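Local coordinates for protein UDP-N-acetylglucosamine 2-epimerase (Listeria monocytogenes, PDB 3OT5) that probably catalyses the interconversion of UDP-N-acetylglucosamine and UDP-N-acetylmannosamine by epimerisation at C2 of the sugar, at residues Thr177-Glu182 / Arg332-Glu337; Ile84-Met89 / Asn107-Ala112; His215-Asn220 / Asp257-Tyr262. One frame throughout, in Å; residues are numbered along the deposited sequence.

Contact 1 of 3, residues Thr177-Glu182 / Arg332-Glu337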
ATOM      1  N   THR A 177      -0.532   7.880   9.398  1.00 41.19           N
ATOM      2  CA  THR A 177      -1.091   9.225   9.381  1.00 43.39           C
ATOM      3  C   THR A 177      -1.410   9.758  10.763  1.00 44.72           C
ATOM      4  O   THR A 177      -1.413   9.018  11.760  1.00 42.40           O
ATOM      5  CB  THR A 177      -2.411   9.254   8.589  1.00 43.66           C
ATOM      6  OG1 THR A 177      -3.366   8.396   9.227  1.00 46.67           O
ATOM      7  CG2 THR A 177      -2.196   8.786   7.150  1.00 44.91           C
ATOM      8  N   LYS A 178      -1.693  11.058  10.804  1.00 47.14           N
ATOM      9  CA  LYS A 178      -2.037  11.725  12.036  1.00 49.18           C
ATOM     10  C   LYS A 178      -3.306  11.071  12.585  1.00 47.72           C
ATOM     11  O   LYS A 178      -3.408  10.828  13.795  1.00 46.43           O
ATOM     12  CB  LYS A 178      -2.239  13.229  11.808  1.00 51.77           C
ATOM     13  CG  LYS A 178      -2.484  14.022  13.101  1.00 57.32           C
ATOM     14  CD  LYS A 178      -2.690  15.515  12.836  1.00 63.54           C
ATOM     15  CE  LYS A 178      -2.959  16.288  14.137  1.00 68.47           C
ATOM     16  NZ  LYS A 178      -3.132  17.775  13.919  1.00 71.06           N
ATOM     17  N   GLN A 179      -4.246  10.771  11.680  1.00 45.73           N
ATOM     18  CA  GLN A 179      -5.522  10.137  12.029  1.00 44.44           C
ATOM     19  C   GLN A 179      -5.322   8.821  12.739  1.00 41.12           C
ATOM     20  O   GLN A 179      -5.953   8.563  13.742  1.00 42.02           O
ATOM     21  CB  GLN A 179      -6.345   9.877  10.768  1.00 44.64           C
ATOM     22  CG  GLN A 179      -7.728   9.224  10.995  1.00 46.99           C
ATOM     23  CD  GLN A 179      -8.656  10.064  11.864  1.00 53.74           C
ATOM     24  OE1 GLN A 179      -8.498  10.131  13.086  1.00 55.65           O
ATOM     25  NE2 GLN A 179      -9.673  10.654  11.240  1.00 56.60           N
ATOM     26  N   ALA A 180      -4.462   7.973  12.192  1.00 39.95           N
ATOM     27  CA  ALA A 180      -4.182   6.673  12.799  1.00 38.18           C
ATOM     28  C   ALA A 180      -3.611   6.854  14.205  1.00 39.10           C
ATOM     29  O   ALA A 180      -3.872   6.039  15.101  1.00 38.91           O
ATOM     30  CB  ALA A 180      -3.216   5.873  11.927  1.00 35.49           C
ATOM     31  N   LYS A 181      -2.829   7.912  14.395  1.00 40.99           N
ATOM     32  CA  LYS A 181      -2.247   8.203  15.697  1.00 42.82           C
ATOM     33  C   LYS A 181      -3.358   8.565  16.664  1.00 44.89           C
ATOM     34  O   LYS A 181      -3.415   8.028  17.768  1.00 45.08           O
ATOM     35  CB  LYS A 181      -1.188   9.314  15.618  1.00 44.06           C
ATOM     36  CG  LYS A 181      -0.603   9.714  16.977  1.00 46.87           C
ATOM     37  CD  LYS A 181       0.682  10.527  16.825  1.00 54.46           C
ATOM     38  CE  LYS A 181       1.379  10.759  18.159  1.00 57.19           C
ATOM     39  NZ  LYS A 181       2.750  11.328  17.963  1.00 61.36           N
ATOM     40  N   GLU A 182      -4.236   9.472  16.243  1.00 47.08           N
ATOM     41  CA  GLU A 182      -5.370   9.888  17.063  1.00 49.41           C
ATOM     42  C   GLU A 182      -6.244   8.692  17.455  1.00 48.29           C
ATOM     43  O   GLU A 182      -6.724   8.620  18.575  1.00 49.07           O
ATOM     44  CB  GLU A 182      -6.188  10.947  16.331  1.00 51.27           C
ATOM     45  CG  GLU A 182      -5.442  12.262  16.188  1.00 56.26           C
ATOM     46  CD  GLU A 182      -6.137  13.244  15.280  1.00 63.05           C
ATOM     47  OE1 GLU A 182      -5.808  14.445  15.365  1.00 69.40           O
ATOM     48  OE2 GLU A 182      -7.006  12.822  14.482  1.00 68.28           O
ATOM     49  N   ARG A 332      -9.752   7.183   2.825  1.00 61.25           N
ATOM     50  CA  ARG A 332      -8.642   8.129   2.605  1.00 59.94           C
ATOM     51  C   ARG A 332      -9.085   9.594   2.553  1.00 59.91           C
ATOM     52  O   ARG A 332      -8.959  10.239   1.507  1.00 59.79           O
ATOM     53  CB  ARG A 332      -7.880   7.830   1.286  1.00 58.57           C
ATOM     54  CG  ARG A 332      -6.762   6.776   1.326  1.00 59.16           C
ATOM     55  CD  ARG A 332      -7.222   5.356   1.452  1.00 62.37           C
ATOM     56  NE  ARG A 332      -6.078   4.445   1.544  1.00 61.59           N
ATOM     57  CZ  ARG A 332      -6.184   3.127   1.684  1.00 65.94           C
ATOM     58  NH1 ARG A 332      -7.386   2.551   1.732  1.00 65.69           N
ATOM     59  NH2 ARG A 332      -5.088   2.378   1.764  1.00 67.66           N
ATOM     60  N   PRO A 333      -9.597  10.142   3.664  1.00 61.12           N
ATOM     61  CA  PRO A 333      -9.985  11.550   3.556  1.00 61.76           C
ATOM     62  C   PRO A 333      -8.781  12.503   3.444  1.00 60.66           C
ATOM     63  O   PRO A 333      -8.913  13.585   2.858  1.00 60.41           O
ATOM     64  CB  PRO A 333     -10.763  11.801   4.846  1.00 64.97           C
ATOM     65  CG  PRO A 333     -10.252  10.771   5.806  1.00 64.96           C
ATOM     66  CD  PRO A 333      -9.951   9.570   4.974  1.00 62.14           C
ATOM     67  N   GLU A 334      -7.624  12.104   3.982  1.00 58.89           N
ATOM     68  CA  GLU A 334      -6.418  12.949   3.931  1.00 58.56           C
ATOM     69  C   GLU A 334      -6.089  13.347   2.488  1.00 57.16           C
ATOM     70  O   GLU A 334      -5.906  14.540   2.173  1.00 57.37           O
ATOM     71  CB  GLU A 334      -5.187  12.261   4.545  1.00 58.50           C
ATOM     72  CG  GLU A 334      -5.270  11.853   6.036  1.00 58.17           C
ATOM     73  CD  GLU A 334      -6.085  10.588   6.306  1.00 54.01           C
ATOM     74  OE1 GLU A 334      -6.589   9.954   5.356  1.00 53.94           O
ATOM     75  OE2 GLU A 334      -6.210  10.222   7.485  1.00 59.90           O
ATOM     76  N   GLY A 335      -6.020  12.346   1.617  1.00 53.93           N
ATOM     77  CA  GLY A 335      -5.727  12.576   0.207  1.00 52.01           C
ATOM     78  C   GLY A 335      -6.649  13.605  -0.412  1.00 52.77           C
ATOM     79  O   GLY A 335      -6.219  14.441  -1.218  1.00 52.80           O
ATOM     80  N   ILE A 336      -7.922  13.542  -0.045  1.00 53.18           N
ATOM     81  CA  ILE A 336      -8.914  14.480  -0.571  1.00 54.92           C
ATOM     82  C   ILE A 336      -8.651  15.887  -0.056  1.00 57.56           C
ATOM     83  O   ILE A 336      -8.643  16.844  -0.828  1.00 58.03           O
ATOM     84  CB  ILE A 336     -10.347  14.048  -0.215  1.00 56.43           C
ATOM     85  CG1 ILE A 336     -10.672  12.716  -0.905  1.00 54.54           C
ATOM     86  CG2 ILE A 336     -11.360  15.118  -0.660  1.00 57.51           C
ATOM     87  CD1 ILE A 336     -12.057  12.200  -0.613  1.00 56.77           C
ATOM     88  N   GLU A 337      -8.420  15.998   1.248  1.00 59.86           N
ATOM     89  CA  GLU A 337      -8.147  17.278   1.885  1.00 63.63           C
ATOM     90  C   GLU A 337      -6.825  17.878   1.388  1.00 63.14           C
ATOM     91  O   GLU A 337      -6.703  19.098   1.259  1.00 64.48           O
ATOM     92  CB  GLU A 337      -8.148  17.110   3.410  1.00 65.42           C
ATOM     93  CG  GLU A 337      -9.521  16.718   3.962  1.00 70.07           C
ATOM     94  CD  GLU A 337      -9.521  16.394   5.449  1.00 75.81           C
ATOM     95  OE1 GLU A 337      -8.445  16.085   6.010  1.00 79.75           O
ATOM     96  OE2 GLU A 337     -10.615  16.417   6.053  1.00 80.59           O
TER
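The carboxylate of E334 is the flat group that bridges the gap, and its OE2 does all the touching. The CD-OE2 bond points almost straight at Q179, whose CB lies 3.3 Å from OE2, with Q179 CG farther off at 4.0 Å from the same E334 OE2. T177 comes from over one face of the same carboxylate, its OG1 3.8 Å from E334 OE2, too long to be counted as a hydrogen bond. Both T177 and Q179 cross the E334 side chain at about a right angle. A bend at chi2 (77°) sends OE2 toward helix 178-186 while OE1 stays on the side of its own helix. There OE1 is hydrogen-bonded to Y375 OH, which also bonds to G335 N and so ties the carboxylate to the start of helix 333-338. On the facing side T177 is the N-cap of helix 178-186, with A180 N donating to T177 OG1 over 3.2 Å at 164°. Two helix starts thus meet through one acidic side chain, one from each parallel-sheet domain, an approach across the interdomain cleft of the two-Rossmann-domain, GT-B-like fold known for UDP-N-acetylglucosamine 2-epimerases.

Contact 2 of 3, residues Ile84-Met89 / Asn107-Ala112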
ATOM      1  N   ILE A  84      14.203 -17.100   7.636  1.00 55.11           N
ATOM      2  CA  ILE A  84      13.363 -18.229   8.014  1.00 55.57           C
ATOM      3  C   ILE A  84      12.114 -18.226   7.141  1.00 56.67           C
ATOM      4  O   ILE A  84      11.510 -17.178   6.897  1.00 54.70           O
ATOM      5  CB  ILE A  84      13.027 -18.178   9.529  1.00 55.38           C
ATOM      6  CG1 ILE A  84      14.328 -18.276  10.339  1.00 56.19           C
ATOM      7  CG2 ILE A  84      12.058 -19.290   9.916  1.00 54.85           C
ATOM      8  CD1 ILE A  84      14.157 -18.245  11.825  1.00 57.93           C
ATOM      9  N   ASP A  85      11.749 -19.406   6.645  1.00 59.80           N
ATOM     10  CA  ASP A  85      10.588 -19.546   5.782  1.00 61.77           C
ATOM     11  C   ASP A  85       9.684 -20.639   6.322  1.00 63.90           C
ATOM     12  O   ASP A  85       9.986 -21.816   6.189  1.00 66.02           O
ATOM     13  CB  ASP A  85      11.032 -19.859   4.348  1.00 64.12           C
ATOM     14  CG  ASP A  85       9.871 -19.857   3.349  1.00 67.91           C
ATOM     15  OD1 ASP A  85      10.135 -19.710   2.134  1.00 71.61           O
ATOM     16  OD2 ASP A  85       8.701 -19.975   3.768  1.00 67.92           O
ATOM     17  N   LEU A  86       8.576 -20.230   6.943  1.00 64.66           N
ATOM     18  CA  LEU A  86       7.607 -21.166   7.498  1.00 67.56           C
ATOM     19  C   LEU A  86       6.551 -21.475   6.449  1.00 72.02           C
ATOM     20  O   LEU A  86       5.875 -20.572   5.947  1.00 73.06           O
ATOM     21  CB  LEU A  86       6.942 -20.577   8.734  1.00 66.99           C
ATOM     22  CG  LEU A  86       7.896 -20.145   9.840  1.00 65.28           C
ATOM     23  CD1 LEU A  86       7.105 -19.594  11.003  1.00 65.76           C
ATOM     24  CD2 LEU A  86       8.775 -21.319  10.282  1.00 68.11           C
ATOM     25  N   ASP A  87       6.405 -22.748   6.117  1.00 75.86           N
ATOM     26  CA  ASP A  87       5.435 -23.146   5.119  1.00 81.77           C
ATOM     27  C   ASP A  87       4.088 -23.418   5.796  1.00 85.30           C
ATOM     28  O   ASP A  87       3.732 -24.567   6.062  1.00 88.53           O
ATOM     29  CB  ASP A  87       5.939 -24.380   4.364  1.00 85.43           C
ATOM     30  CG  ASP A  87       5.051 -24.752   3.181  1.00 92.63           C
ATOM     31  OD1 ASP A  87       4.334 -23.865   2.659  1.00 93.45           O
ATOM     32  OD2 ASP A  87       5.094 -25.928   2.760  1.00 95.67           O
ATOM     33  N   ILE A  88       3.354 -22.346   6.094  1.00 85.36           N
ATOM     34  CA  ILE A  88       2.044 -22.469   6.734  1.00 89.74           C
ATOM     35  C   ILE A  88       0.975 -22.539   5.645  1.00 96.79           C
ATOM     36  O   ILE A  88       0.940 -21.705   4.741  1.00 97.66           O
ATOM     37  CB  ILE A  88       1.785 -21.327   7.768  1.00 87.26           C
ATOM     38  CG1 ILE A  88       1.658 -19.945   7.113  1.00 86.43           C
ATOM     39  CG2 ILE A  88       2.891 -21.310   8.817  1.00 81.10           C
ATOM     40  CD1 ILE A  88       0.374 -19.716   6.336  1.00 93.56           C
ATOM     41  N   MET A  89       0.123 -23.555   5.720  1.00103.45           N
ATOM     42  CA  MET A  89      -0.925 -23.752   4.725  1.00111.67           C
ATOM     43  C   MET A  89      -2.230 -23.106   5.181  1.00115.67           C
ATOM     44  O   MET A  89      -2.669 -22.105   4.617  1.00116.39           O
ATOM     45  CB  MET A  89      -1.125 -25.252   4.481  1.00117.94           C
ATOM     46  CG  MET A  89      -2.078 -25.599   3.340  1.00128.90           C
ATOM     47  SD  MET A  89      -1.520 -25.001   1.723  1.00132.62           S
ATOM     48  CE  MET A  89       0.030 -25.882   1.536  1.00128.99           C
ATOM     49  N   ASN A 107       6.097 -18.484  17.566  1.00 41.80           N
ATOM     50  CA  ASN A 107       6.524 -18.677  18.946  1.00 43.07           C
ATOM     51  C   ASN A 107       7.888 -19.368  18.954  1.00 44.82           C
ATOM     52  O   ASN A 107       8.829 -18.922  19.608  1.00 44.85           O
ATOM     53  CB  ASN A 107       5.536 -19.560  19.695  1.00 44.08           C
ATOM     54  CG  ASN A 107       5.879 -19.699  21.156  1.00 43.60           C
ATOM     55  OD1 ASN A 107       5.780 -18.744  21.914  1.00 47.00           O
ATOM     56  ND2 ASN A 107       6.225 -20.911  21.573  1.00 46.35           N
ATOM     57  N   GLU A 108       7.991 -20.450  18.194  1.00 47.27           N
ATOM     58  CA  GLU A 108       9.221 -21.238  18.115  1.00 50.03           C
ATOM     59  C   GLU A 108      10.361 -20.446  17.477  1.00 49.54           C
ATOM     60  O   GLU A 108      11.485 -20.481  17.957  1.00 48.21           O
ATOM     61  CB  GLU A 108       8.960 -22.522  17.334  1.00 51.64           C
ATOM     62  CG  GLU A 108      10.131 -23.500  17.296  1.00 60.34           C
ATOM     63  CD  GLU A 108       9.794 -24.790  16.572  1.00 65.08           C
ATOM     64  OE1 GLU A 108       8.652 -24.922  16.078  1.00 68.86           O
ATOM     65  OE2 GLU A 108      10.665 -25.682  16.504  1.00 75.52           O
ATOM     66  N   VAL A 109      10.071 -19.717  16.402  1.00 48.15           N
ATOM     67  CA  VAL A 109      11.111 -18.937  15.737  1.00 47.34           C
ATOM     68  C   VAL A 109      11.657 -17.862  16.668  1.00 45.67           C
ATOM     69  O   VAL A 109      12.872 -17.677  16.754  1.00 44.73           O
ATOM     70  CB  VAL A 109      10.609 -18.312  14.416  1.00 47.13           C
ATOM     71  CG1 VAL A 109      11.649 -17.353  13.843  1.00 48.75           C
ATOM     72  CG2 VAL A 109      10.290 -19.408  13.422  1.00 48.50           C
ATOM     73  N   ILE A 110      10.762 -17.171  17.373  1.00 43.79           N
ATOM     74  CA  ILE A 110      11.164 -16.115  18.294  1.00 44.12           C
ATOM     75  C   ILE A 110      11.967 -16.666  19.474  1.00 46.91           C
ATOM     76  O   ILE A 110      13.015 -16.124  19.825  1.00 48.40           O
ATOM     77  CB  ILE A 110       9.955 -15.334  18.802  1.00 43.28           C
ATOM     78  CG1 ILE A 110       9.317 -14.555  17.643  1.00 42.26           C
ATOM     79  CG2 ILE A 110      10.367 -14.381  19.893  1.00 42.82           C
ATOM     80  CD1 ILE A 110       8.033 -13.882  17.988  1.00 39.05           C
ATOM     81  N   ALA A 111      11.483 -17.751  20.070  1.00 47.60           N
ATOM     82  CA  ALA A 111      12.163 -18.382  21.205  1.00 49.99           C
ATOM     83  C   ALA A 111      13.615 -18.711  20.881  1.00 52.66           C
ATOM     84  O   ALA A 111      14.501 -18.501  21.711  1.00 54.03           O
ATOM     85  CB  ALA A 111      11.422 -19.660  21.644  1.00 48.36           C
ATOM     86  N   ALA A 112      13.844 -19.225  19.674  1.00 53.57           N
ATOM     87  CA  ALA A 112      15.176 -19.607  19.225  1.00 55.47           C
ATOM     88  C   ALA A 112      16.046 -18.401  18.829  1.00 55.46           C
ATOM     89  O   ALA A 112      17.153 -18.238  19.343  1.00 58.47           O
ATOM     90  CB  ALA A 112      15.067 -20.581  18.058  1.00 55.71           C
TER
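V109 faces I84 and L86 across the first half of a beta-alpha-beta crossover in the N-terminal Rossmann-like domain: edge strand 84-85 leads into helix 95-113, and the chain then returns to the parallel sheet as strand 117-121, beyond strands 57-63 and 28-34. I84 and V109 reach toward each other tip to tip. The I84 chain is fully extended (chi2 -180°), which carries CD1 out to the helix, where it meets V109 CG1 at 3.3 Å, closer than two methyls normally pack. V109 receives it with CG1 anti to the backbone N (chi1 172°), and its second branch, CG2, is turned instead toward I84 CG2 and L86. There I84 CG2 lies 3.9 Å from V109 CG2. L86 does not meet V109 head on; the two side chains lie alongside, pointing opposite ways. CG1 thus takes the end of the isoleucine, CG2 its branch and the leucine. V109 also touches M31 of strand 28-34, so it packs on more than the edge strand. Backbone bonds of I84 and L86 to I63 join strand 84-85 to strand 57-63, while the L86 and I88 side chains run on along the helix to I106 and V102. Past L86 the backbone makes an inverse gamma turn centred on D87. The two L86 methyls face V109 CG2 at equal distance, CD1 and CD2 each 4.0 Å from it.

Contact 3 of 3, residues His215-Asn220 / Asp257-Tyr262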
ATOM      1  N   HIS A 215       8.380  -1.411 -21.638  1.00 65.76           N
ATOM      2  CA  HIS A 215       7.055  -1.911 -22.039  1.00 64.51           C
ATOM      3  C   HIS A 215       6.607  -1.230 -23.334  1.00 65.07           C
ATOM      4  O   HIS A 215       6.532  -0.005 -23.384  1.00 64.02           O
ATOM      5  CB  HIS A 215       5.986  -1.713 -20.964  1.00 61.83           C
ATOM      6  CG  HIS A 215       4.745  -2.524 -21.206  1.00 60.62           C
ATOM      7  ND1 HIS A 215       3.857  -2.248 -22.225  1.00 66.05           N
ATOM      8  CD2 HIS A 215       4.244  -3.602 -20.557  1.00 60.28           C
ATOM      9  CE1 HIS A 215       2.870  -3.126 -22.198  1.00 63.26           C
ATOM     10  NE2 HIS A 215       3.078  -3.955 -21.191  1.00 61.52           N
ATOM     11  N   PRO A 216       6.277  -2.029 -24.377  1.00 66.70           N
ATOM     12  CA  PRO A 216       5.861  -1.531 -25.704  1.00 67.64           C
ATOM     13  C   PRO A 216       4.939  -0.313 -25.680  1.00 65.45           C
ATOM     14  O   PRO A 216       5.229   0.696 -26.327  1.00 66.88           O
ATOM     15  CB  PRO A 216       5.114  -2.732 -26.322  1.00 68.47           C
ATOM     16  CG  PRO A 216       4.971  -3.745 -25.218  1.00 67.99           C
ATOM     17  CD  PRO A 216       6.101  -3.488 -24.285  1.00 67.29           C
ATOM     18  N   ILE A 217       3.852  -0.413 -24.919  1.00 61.99           N
ATOM     19  CA  ILE A 217       2.869   0.665 -24.805  1.00 59.62           C
ATOM     20  C   ILE A 217       3.500   1.952 -24.305  1.00 58.81           C
ATOM     21  O   ILE A 217       3.191   3.044 -24.783  1.00 57.58           O
ATOM     22  CB  ILE A 217       1.742   0.278 -23.838  1.00 57.23           C
ATOM     23  CG1 ILE A 217       1.010  -0.973 -24.340  1.00 56.22           C
ATOM     24  CG2 ILE A 217       0.778   1.428 -23.682  1.00 54.65           C
ATOM     25  CD1 ILE A 217      -0.001  -1.504 -23.356  1.00 56.82           C
ATOM     26  N   LEU A 218       4.367   1.816 -23.315  1.00 59.12           N
ATOM     27  CA  LEU A 218       5.050   2.961 -22.755  1.00 59.66           C
ATOM     28  C   LEU A 218       6.073   3.488 -23.753  1.00 63.79           C
ATOM     29  O   LEU A 218       6.290   4.693 -23.835  1.00 64.46           O
ATOM     30  CB  LEU A 218       5.696   2.585 -21.427  1.00 58.77           C
ATOM     31  CG  LEU A 218       4.670   2.224 -20.345  1.00 55.54           C
ATOM     32  CD1 LEU A 218       5.350   1.769 -19.063  1.00 54.31           C
ATOM     33  CD2 LEU A 218       3.760   3.410 -20.077  1.00 50.85           C
ATOM     34  N   GLU A 219       6.657   2.579 -24.537  1.00 67.24           N
ATOM     35  CA  GLU A 219       7.651   2.934 -25.553  1.00 71.58           C
ATOM     36  C   GLU A 219       6.993   3.541 -26.792  1.00 72.58           C
ATOM     37  O   GLU A 219       7.584   4.387 -27.460  1.00 75.19           O
ATOM     38  CB  GLU A 219       8.494   1.708 -25.945  1.00 74.20           C
ATOM     39  CG  GLU A 219       9.320   1.123 -24.783  1.00 76.86           C
ATOM     40  CD  GLU A 219      10.112  -0.128 -25.172  1.00 84.03           C
ATOM     41  OE1 GLU A 219      10.837  -0.676 -24.302  1.00 85.90           O
ATOM     42  OE2 GLU A 219      10.013  -0.561 -26.342  1.00 86.94           O
ATOM     43  N   ASN A 220       5.777   3.108 -27.107  1.00 70.59           N
ATOM     44  CA  ASN A 220       5.060   3.650 -28.259  1.00 71.21           C
ATOM     45  C   ASN A 220       4.196   4.837 -27.862  1.00 68.83           C
ATOM     46  O   ASN A 220       3.540   5.439 -28.702  1.00 68.31           O
ATOM     47  CB  ASN A 220       4.193   2.574 -28.910  1.00 70.93           C
ATOM     48  CG  ASN A 220       5.016   1.440 -29.505  1.00 75.82           C
ATOM     49  OD1 ASN A 220       6.242   1.420 -29.398  1.00 76.67           O
ATOM     50  ND2 ASN A 220       4.339   0.494 -30.147  1.00 80.88           N
ATOM     51  N   ASP A 257      -4.711  13.096 -27.934  1.00 68.02           N
ATOM     52  CA  ASP A 257      -3.349  12.943 -27.430  1.00 67.12           C
ATOM     53  C   ASP A 257      -3.313  12.136 -26.123  1.00 62.91           C
ATOM     54  O   ASP A 257      -2.377  12.257 -25.342  1.00 62.94           O
ATOM     55  CB  ASP A 257      -2.632  14.296 -27.287  1.00 69.90           C
ATOM     56  CG  ASP A 257      -3.350  15.258 -26.367  1.00 71.15           C
ATOM     57  OD1 ASP A 257      -4.518  14.999 -26.003  1.00 69.03           O
ATOM     58  OD2 ASP A 257      -2.740  16.297 -26.029  1.00 75.84           O
ATOM     59  N   THR A 258      -4.331  11.308 -25.899  1.00 60.15           N
ATOM     60  CA  THR A 258      -4.384  10.461 -24.709  1.00 56.84           C
ATOM     61  C   THR A 258      -4.440   8.995 -25.085  1.00 55.35           C
ATOM     62  O   THR A 258      -4.903   8.625 -26.163  1.00 55.55           O
ATOM     63  CB  THR A 258      -5.645  10.711 -23.857  1.00 55.72           C
ATOM     64  OG1 THR A 258      -6.810  10.353 -24.610  1.00 55.83           O
ATOM     65  CG2 THR A 258      -5.738  12.166 -23.422  1.00 58.71           C
ATOM     66  N   GLU A 259      -3.951   8.165 -24.181  1.00 53.82           N
ATOM     67  CA  GLU A 259      -3.998   6.725 -24.352  1.00 52.41           C
ATOM     68  C   GLU A 259      -4.465   6.139 -23.030  1.00 49.49           C
ATOM     69  O   GLU A 259      -4.150   6.665 -21.972  1.00 47.85           O
ATOM     70  CB  GLU A 259      -2.655   6.140 -24.784  1.00 53.65           C
ATOM     71  CG  GLU A 259      -2.243   6.563 -26.186  1.00 58.48           C
ATOM     72  CD  GLU A 259      -1.117   5.726 -26.756  1.00 62.07           C
ATOM     73  OE1 GLU A 259      -0.869   4.606 -26.239  1.00 62.90           O
ATOM     74  OE2 GLU A 259      -0.504   6.176 -27.747  1.00 65.04           O
ATOM     75  N   LEU A 260      -5.247   5.071 -23.109  1.00 47.95           N
ATOM     76  CA  LEU A 260      -5.792   4.421 -21.938  1.00 45.95           C
ATOM     77  C   LEU A 260      -5.241   3.026 -21.804  1.00 44.67           C
ATOM     78  O   LEU A 260      -5.178   2.286 -22.775  1.00 46.14           O
ATOM     79  CB  LEU A 260      -7.325   4.351 -22.037  1.00 45.53           C
ATOM     80  CG  LEU A 260      -8.106   3.510 -21.004  1.00 44.01           C
ATOM     81  CD1 LEU A 260      -7.897   3.970 -19.581  1.00 44.94           C
ATOM     82  CD2 LEU A 260      -9.600   3.507 -21.340  1.00 45.35           C
ATOM     83  N   VAL A 261      -4.795   2.696 -20.598  1.00 44.06           N
ATOM     84  CA  VAL A 261      -4.301   1.375 -20.289  1.00 43.40           C
ATOM     85  C   VAL A 261      -5.253   0.848 -19.230  1.00 42.68           C
ATOM     86  O   VAL A 261      -5.489   1.503 -18.219  1.00 41.88           O
ATOM     87  CB  VAL A 261      -2.859   1.379 -19.757  1.00 44.20           C
ATOM     88  CG1 VAL A 261      -2.447  -0.037 -19.333  1.00 42.57           C
ATOM     89  CG2 VAL A 261      -1.910   1.913 -20.806  1.00 43.56           C
ATOM     90  N   TYR A 262      -5.830  -0.314 -19.488  1.00 43.35           N
ATOM     91  CA  TYR A 262      -6.753  -0.921 -18.569  1.00 43.53           C
ATOM     92  C   TYR A 262      -6.432  -2.382 -18.339  1.00 44.04           C
ATOM     93  O   TYR A 262      -6.774  -3.220 -19.164  1.00 44.34           O
ATOM     94  CB  TYR A 262      -8.203  -0.791 -19.063  1.00 44.19           C
ATOM     95  CG  TYR A 262      -9.159  -1.552 -18.174  1.00 45.66           C
ATOM     96  CD1 TYR A 262      -9.394  -1.139 -16.870  1.00 50.89           C
ATOM     97  CD2 TYR A 262      -9.829  -2.683 -18.632  1.00 49.71           C
ATOM     98  CE1 TYR A 262     -10.260  -1.848 -16.035  1.00 51.21           C
ATOM     99  CE2 TYR A 262     -10.706  -3.384 -17.814  1.00 49.24           C
ATOM    100  CZ  TYR A 262     -10.912  -2.968 -16.518  1.00 51.49           C
ATOM    101  OH  TYR A 262     -11.770  -3.674 -15.700  1.00 58.14           O
TER
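I217 lays its CG2 branch against V261, methyl to methyl, with I217 CG2 4.0 Å from V261 CG2 and the two side chains crossing obliquely. I217 CG1 sits at chi1 -61°, which leaves CG2 anti to the backbone N and aimed from the short helix 216-219 at the strand. The carboxylate of E259 borders this apolar pair: E259 OE1 passes 4.4 Å from I217 CG2, a loose contact. The other oxygen, E259 OE2, lies 4.2 Å from N220 O, with no bond between them. The buried acid finds its partners elsewhere, OE2 accepting from N224 ND2 and OE1 bonded to H285 NE2, so both oxygens are satisfied and the group is fixed in its rotation. H215 caps the helix start: I217 N donates to H215 ND1 at 3.3 Å, with the nitrogen only 9° out of the imidazole plane but the bond bent to 144°. In the second parallel sheet, strand 258-263 runs between 225-229 and 284-287. V261 touches L226, L228 and I287 there, I217 adds H285 and I287, and helix 216-219 covers this face while L260, on the other face, packs on V248 and V252 of helix 240-254.

The three contacts sample the two halves of the molecule and the seam between them. Contact 2 belongs to the N-terminal parallel sheet and contact 3 to the C-terminal one; their centres are 44 Å apart, on opposite sides of the chain's centre. Contact 1 joins the two domains and is the most central, about 15 Å from the chain's centre against 25 and 24 Å for contacts 2 and 3. Its centre is 35 Å from contact 2's and 33 Å from contact 3's, with nearest atoms about 23 and 19 Å away. It lies at the domain interface, where this family's active site is found, though its residues have no established catalytic or ligand-binding role.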